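Local coordinates for protein cortical-lytic enzyme (Clostridium perfringens, PDB 5JIP) that probably cleaves the glycan strands of spore-cortex peptidoglycan as a family 25 muramidase (lysozyme) during germination, at residues A[22-27]-A[212-216]; A[39-43]-A[53-59]. All coordinates share one frame; numbering follows the deposited sequence.

Contact 1: residues A[22-27]-A[212-216]; sequences FSRDVN and GVGSP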
loop_
_atom_site.group_PDB
_atom_site.type_symbol
_atom_site.label_atom_id
_atom_site.label_comp_id
_atom_site.label_asym_id
_atom_site.label_seq_id
_atom_site.Cartn_x
_atom_site.Cartn_y
_atom_site.Cartn_z
ATOM N N PHE A 22 -10.950 -10.206 35.286
ATOM C CA PHE A 22 -12.221 -10.105 36.001
ATOM C C PHE A 22 -13.378 -10.651 35.191
ATOM O O PHE A 22 -14.509 -10.693 35.681
ATOM C CB PHE A 22 -12.464 -8.632 36.417
ATOM C CG PHE A 22 -11.285 -8.036 37.129
ATOM C CD1 PHE A 22 -10.867 -8.566 38.339
ATOM C CD2 PHE A 22 -10.569 -6.968 36.582
ATOM C CE1 PHE A 22 -9.776 -8.054 38.977
ATOM C CE2 PHE A 22 -9.476 -6.465 37.212
ATOM C CZ PHE A 22 -9.075 -6.987 38.418
ATOM N N SER A 23 -13.122 -11.093 33.969
ATOM C CA SER A 23 -14.156 -11.735 33.185
ATOM C C SER A 23 -14.440 -13.098 33.794
ATOM O O SER A 23 -13.511 -13.849 34.087
ATOM C CB SER A 23 -13.683 -11.893 31.748
ATOM O OG SER A 23 -13.396 -10.633 31.195
ATOM N N ARG A 24 -15.700 -13.404 34.026
ATOM C CA ARG A 24 -16.059 -14.636 34.718
ATOM C C ARG A 24 -16.511 -15.729 33.760
ATOM O O ARG A 24 -17.282 -15.475 32.835
ATOM C CB ARG A 24 -17.170 -14.355 35.722
ATOM C CG ARG A 24 -16.757 -13.283 36.707
ATOM C CD ARG A 24 -17.739 -13.135 37.859
ATOM N NE ARG A 24 -19.053 -12.642 37.434
ATOM C CZ ARG A 24 -19.337 -11.376 37.128
ATOM N NH1 ARG A 24 -20.582 -11.061 36.774
ATOM N NH2 ARG A 24 -18.393 -10.430 37.132
ATOM N N ASP A 25 -16.084 -16.967 34.028
ATOM C CA ASP A 25 -16.660 -18.133 33.363
ATOM C C ASP A 25 -16.454 -18.057 31.848
ATOM O O ASP A 25 -17.398 -18.113 31.073
ATOM C CB ASP A 25 -18.150 -18.291 33.704
ATOM C CG ASP A 25 -18.397 -18.364 35.217
ATOM O OD1 ASP A 25 -17.420 -18.444 36.008
ATOM O OD2 ASP A 25 -19.572 -18.315 35.637
ATOM N N VAL A 26 -15.195 -17.915 31.439
ATOM C CA VAL A 26 -14.874 -17.741 30.026
ATOM C C VAL A 26 -14.613 -19.110 29.389
ATOM O O VAL A 26 -13.634 -19.784 29.722
ATOM C CB VAL A 26 -13.673 -16.805 29.847
ATOM C CG1 VAL A 26 -13.301 -16.692 28.362
ATOM C CG2 VAL A 26 -13.971 -15.424 30.461
ATOM N N ASN A 27 -15.471 -19.510 28.454
ATOM C CA ASN A 27 -15.292 -20.756 27.725
ATOM C C ASN A 27 -14.831 -20.432 26.308
ATOM O O ASN A 27 -15.634 -20.070 25.446
ATOM C CB ASN A 27 -16.567 -21.571 27.698
ATOM C CG ASN A 27 -16.350 -22.924 27.104
ATOM O OD1 ASN A 27 -15.480 -23.102 26.241
ATOM N ND2 ASN A 27 -17.103 -23.909 27.585
ATOM N N GLY A 212 -20.494 -18.031 26.250
ATOM C CA GLY A 212 -19.084 -18.269 26.440
ATOM C C GLY A 212 -18.420 -17.308 27.387
ATOM O O GLY A 212 -17.246 -17.516 27.740
ATOM N N VAL A 213 -19.126 -16.260 27.814
ATOM C CA VAL A 213 -18.675 -15.386 28.883
ATOM C C VAL A 213 -19.815 -15.279 29.879
ATOM O O VAL A 213 -20.949 -14.975 29.492
ATOM C CB VAL A 213 -18.268 -13.994 28.376
ATOM C CG1 VAL A 213 -17.825 -13.141 29.523
ATOM C CG2 VAL A 213 -17.162 -14.117 27.345
ATOM N N GLY A 214 -19.515 -15.528 31.154
ATOM C CA GLY A 214 -20.559 -15.534 32.157
ATOM C C GLY A 214 -20.971 -14.148 32.597
ATOM O O GLY A 214 -22.145 -13.914 32.904
ATOM N N SER A 215 -20.043 -13.223 32.611
ATOM C CA SER A 215 -20.290 -11.876 33.096
ATOM C C SER A 215 -20.715 -10.957 31.949
ATOM O O SER A 215 -20.471 -11.255 30.780
ATOM C CB SER A 215 -19.031 -11.330 33.781
ATOM O OG SER A 215 -17.841 -11.688 33.080
ATOM N N PRO A 216 -21.405 -9.862 32.252
ATOM C CA PRO A 216 -21.655 -8.832 31.229
ATOM C C PRO A 216 -20.325 -8.391 30.638
ATOM O O PRO A 216 -19.382 -8.088 31.361
ATOM C CB PRO A 216 -22.329 -7.707 32.016
ATOM C CG PRO A 216 -22.877 -8.391 33.276
ATOM C CD PRO A 216 -21.865 -9.442 33.588
HETATM O O HOH W 1 -16.384 -8.827 33.861
HETATM O O HOH W 2 -22.889 -12.698 36.003
#
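Two surface loops of the TIM-barrel-like family 25 domain meet where Arg24 lies against Ser215: residues 212-216 join strands 201-208 and 217-221, whereas 22-27 runs from strand 15-19 to helix 28-34. Their end-to-end directions differ by 151°, so the chains run roughly antiparallel, although neither forms a regular strand.

Three direct bonds link them, with a weaker fourth. At one end the amide of Arg24 gives its hydrogen to the hydroxyl of Ser215, Arg24 N to Ser215 OG 2.9 Å, almost perfectly straight at 176°. Next, Gly214 N makes a more bent bond to Arg24 O at 2.8 Å; the same N-H also leans weakly on Asp25 O, so one donor is shared between consecutive carbonyls. At the far end Asn27 N reaches Gly212 O at 2.8 Å, and the CA-H of Val26 points to that same oxygen. Gly212 has a positive phi, a backbone shape suited to a residue without a side chain, and bare Gly214 CA comes within 4.0 Å of Asp25 CB.

The Arg24 chain bends at chi3 (-66°), which lays the guanidinium over Ser215, whose CB sits 3.3 Å above the plane, over its centre. At the guanidinium edge, in plane, Arg24 NH1 donates to a water 2.9 Å away, which in turn donates weakly to Gly214 O. Val26 and Val213 both pack on Leu19 and Leu31.

Buried Ser215 thus works twice: OG accepts a backbone amide and weakly meets a water that donates to Phe22 O, while CB supports a charged group that stays at the exposed rim. Asn27 spends its N across the contact and its OD1 on Thr30 N, so the pairing ends at the N-cap of helix 28-34.

Contact 2: residues A[39-43]-A[53-59]; sequences YLRAS and DNKFLEF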
loop_
_atom_site.group_PDB
_atom_site.type_symbol
_atom_site.label_atom_id
_atom_site.label_comp_id
_atom_site.label_asym_id
_atom_site.label_seq_id
_atom_site.Cartn_x
_atom_site.Cartn_y
_atom_site.Cartn_z
ATOM N N TYR A 39 -9.849 -9.749 22.317
ATOM C CA TYR A 39 -8.845 -8.923 22.987
ATOM C C TYR A 39 -8.770 -9.240 24.478
ATOM O O TYR A 39 -9.790 -9.485 25.120
ATOM C CB TYR A 39 -9.135 -7.434 22.794
ATOM C CG TYR A 39 -8.343 -6.853 21.636
ATOM C CD1 TYR A 39 -6.973 -6.623 21.739
ATOM C CD2 TYR A 39 -8.961 -6.551 20.440
ATOM C CE1 TYR A 39 -6.255 -6.092 20.684
ATOM C CE2 TYR A 39 -8.244 -6.037 19.368
ATOM C CZ TYR A 39 -6.905 -5.818 19.481
ATOM O OH TYR A 39 -6.254 -5.314 18.376
ATOM N N LEU A 40 -7.538 -9.268 25.003
ATOM C CA LEU A 40 -7.233 -9.546 26.404
ATOM C C LEU A 40 -6.437 -8.391 26.995
ATOM O O LEU A 40 -5.608 -7.783 26.317
ATOM C CB LEU A 40 -6.376 -10.808 26.560
ATOM C CG LEU A 40 -6.835 -12.066 25.797
ATOM C CD1 LEU A 40 -5.736 -13.142 25.866
ATOM C CD2 LEU A 40 -8.161 -12.546 26.348
ATOM N N ARG A 41 -6.660 -8.103 28.268
ATOM C CA ARG A 41 -5.703 -7.268 28.979
ATOM C C ARG A 41 -4.416 -8.045 29.193
ATOM O O ARG A 41 -4.416 -9.144 29.763
ATOM C CB ARG A 41 -6.253 -6.792 30.327
ATOM C CG ARG A 41 -5.265 -5.837 31.037
ATOM C CD ARG A 41 -5.890 -5.117 32.243
ATOM N NE ARG A 41 -6.061 -6.008 33.384
ATOM C CZ ARG A 41 -6.330 -5.590 34.619
ATOM N NH1 ARG A 41 -6.501 -4.293 34.850
ATOM N NH2 ARG A 41 -6.420 -6.470 35.612
ATOM N N ALA A 42 -3.318 -7.461 28.757
ATOM C CA ALA A 42 -1.994 -7.987 29.059
ATOM C C ALA A 42 -1.482 -7.430 30.366
ATOM O O ALA A 42 -0.963 -8.182 31.197
ATOM C CB ALA A 42 -1.004 -7.656 27.953
ATOM N N SER A 43 -1.587 -6.114 30.536
ATOM C CA SER A 43 -0.910 -5.418 31.625
ATOM C C SER A 43 -1.628 -4.108 31.870
ATOM O O SER A 43 -2.507 -3.696 31.110
ATOM C CB SER A 43 0.564 -5.147 31.311
ATOM O OG SER A 43 0.706 -4.446 30.066
ATOM N N ASP A 53 -1.714 -8.754 33.950
ATOM C CA ASP A 53 -3.052 -9.259 34.188
ATOM C C ASP A 53 -2.958 -10.730 34.597
ATOM O O ASP A 53 -2.191 -11.502 34.016
ATOM C CB ASP A 53 -3.918 -9.079 32.931
ATOM C CG ASP A 53 -5.299 -9.689 33.083
ATOM O OD1 ASP A 53 -5.410 -10.927 33.000
ATOM O OD2 ASP A 53 -6.287 -8.943 33.291
ATOM N N ASN A 54 -3.707 -11.113 35.633
ATOM C CA ASN A 54 -3.512 -12.428 36.243
ATOM C C ASN A 54 -4.087 -13.589 35.438
ATOM O O ASN A 54 -3.833 -14.748 35.804
ATOM C CB ASN A 54 -4.105 -12.435 37.645
ATOM C CG ASN A 54 -3.284 -11.597 38.601
ATOM O OD1 ASN A 54 -2.072 -11.801 38.719
ATOM N ND2 ASN A 54 -3.918 -10.624 39.240
ATOM N N LYS A 55 -4.862 -13.320 34.376
ATOM C CA LYS A 55 -5.319 -14.357 33.466
ATOM C C LYS A 55 -4.699 -14.248 32.076
ATOM O O LYS A 55 -4.897 -15.153 31.258
ATOM C CB LYS A 55 -6.854 -14.316 33.333
ATOM C CG LYS A 55 -7.620 -14.755 34.593
ATOM C CD LYS A 55 -7.547 -16.239 34.747
ATOM C CE LYS A 55 -8.607 -16.720 35.711
ATOM N NZ LYS A 55 -8.516 -18.199 35.906
ATOM N N PHE A 56 -3.910 -13.203 31.804
ATOM C CA PHE A 56 -3.398 -13.005 30.452
ATOM C C PHE A 56 -2.657 -14.235 29.927
ATOM O O PHE A 56 -2.951 -14.731 28.836
ATOM C CB PHE A 56 -2.501 -11.772 30.401
ATOM C CG PHE A 56 -1.805 -11.612 29.086
ATOM C CD1 PHE A 56 -2.543 -11.555 27.919
ATOM C CD2 PHE A 56 -0.430 -11.541 29.010
ATOM C CE1 PHE A 56 -1.933 -11.455 26.696
ATOM C CE2 PHE A 56 0.198 -11.429 27.794
ATOM C CZ PHE A 56 -0.557 -11.383 26.622
ATOM N N LEU A 57 -1.667 -14.726 30.664
ATOM C CA LEU A 57 -0.886 -15.830 30.122
ATOM C C LEU A 57 -1.784 -17.022 29.809
ATOM O O LEU A 57 -1.710 -17.606 28.722
ATOM C CB LEU A 57 0.232 -16.220 31.093
ATOM C CG LEU A 57 1.234 -15.127 31.426
ATOM C CD1 LEU A 57 2.273 -15.676 32.376
ATOM C CD2 LEU A 57 1.868 -14.591 30.174
ATOM N N GLU A 58 -2.697 -17.333 30.709
ATOM C CA GLU A 58 -3.571 -18.478 30.503
ATOM C C GLU A 58 -4.521 -18.252 29.343
ATOM O O GLU A 58 -4.725 -19.144 28.507
ATOM C CB GLU A 58 -4.351 -18.728 31.778
ATOM C CG GLU A 58 -5.496 -19.684 31.653
ATOM C CD GLU A 58 -6.336 -19.801 32.938
ATOM O OE1 GLU A 58 -5.876 -19.372 34.020
ATOM O OE2 GLU A 58 -7.470 -20.319 32.854
ATOM N N PHE A 59 -5.113 -17.054 29.287
ATOM C CA PHE A 59 -6.077 -16.742 28.247
ATOM C C PHE A 59 -5.408 -16.725 26.875
ATOM O O PHE A 59 -5.988 -17.196 25.892
ATOM C CB PHE A 59 -6.719 -15.386 28.539
ATOM C CG PHE A 59 -7.810 -15.393 29.596
ATOM C CD1 PHE A 59 -8.207 -16.551 30.238
ATOM C CD2 PHE A 59 -8.436 -14.209 29.949
ATOM C CE1 PHE A 59 -9.228 -16.525 31.188
ATOM C CE2 PHE A 59 -9.427 -14.183 30.906
ATOM C CZ PHE A 59 -9.830 -15.361 31.511
HETATM O O HOH W 3 -6.480 -11.042 30.291
#
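The Phe56 ring turns one face to the backbone of Ala42, whose CA lies 3.6 Å above the ring plane, displaced toward the rim. Ala42 CA is 3.8 Å from the centroid of the Phe56 ring, over its face, which meets the geometry of a CH-pi contact. Leu40 CD1 reaches the same ring obliquely, 4.1 Å from Phe56 CD1. Phe56 CG stands anti to the backbone N (chi1 173°), carrying the ring from the first turn of the helix onto the strand. Phe59 has Lys55 CB over the centre of one face, while Leu40 CD1 touches Phe59 CB at 3.6 Å.

The guanidinium of Arg41 receives the Asp53 carboxylate at its edge. Arg41 NE to Asp53 OD2 is 2.9 Å with a 162° N-H angle, and the oxygen lies close to the guanidinium plane, using its anti lone pair. A weak second bond from NH2 goes to the same OD2, so the salt bridge is one-oxygen and not bidentate; the two planes are 72° apart. Asp53 OD1 accepts from Lys55 N at 2.8 Å, a capping bond at the turn into the helix, and weakly from a water that also donates to Arg41 O. Asp53 N in turn donates to Ala42 O at 2.9 Å. Glu21 N also donates to OD2; these N-H donors and the cation, though Arg41 is shared with the Glu21 carboxylate, probably favour an ionised Asp53.

Strand 38-44, helix 56-66 and the parallel strand 70-75 form a right-handed beta-alpha-beta crossover of the TIM-barrel kind. Ala72 on strand 70-75 and Val95 on helix 83-100 also touch Phe56, and Phe28 on helix 28-34 meets Phe59 edge-to-face, so flanking helices border both rings.

In the fold
Contact 2 is nested along the chain inside the loop closed by contact 1, and their centres are 13 Å apart. They touch directly at two points: Phe22 CE2 packs on Arg41 NH2 at 3.4 Å, and Val26 CG2 approaches Phe59 CZ at 4.3 Å. Just before 22-27, the Glu21 carboxylate pairs with Arg41 NH2 and the backbone N of Glu21 bonds to Asp53 OD2. A bound MES, probably from crystallisation, forms a salt bridge with Arg41 NH1 and lies about 5 Å from the Phe22 side chain, consistent with an anion-accepting pocket. Segment 22-27 follows parallel strand 15-19, probably on the barrel's C-terminal side, where TIM-barrel active sites lie. The magnesium site is remote.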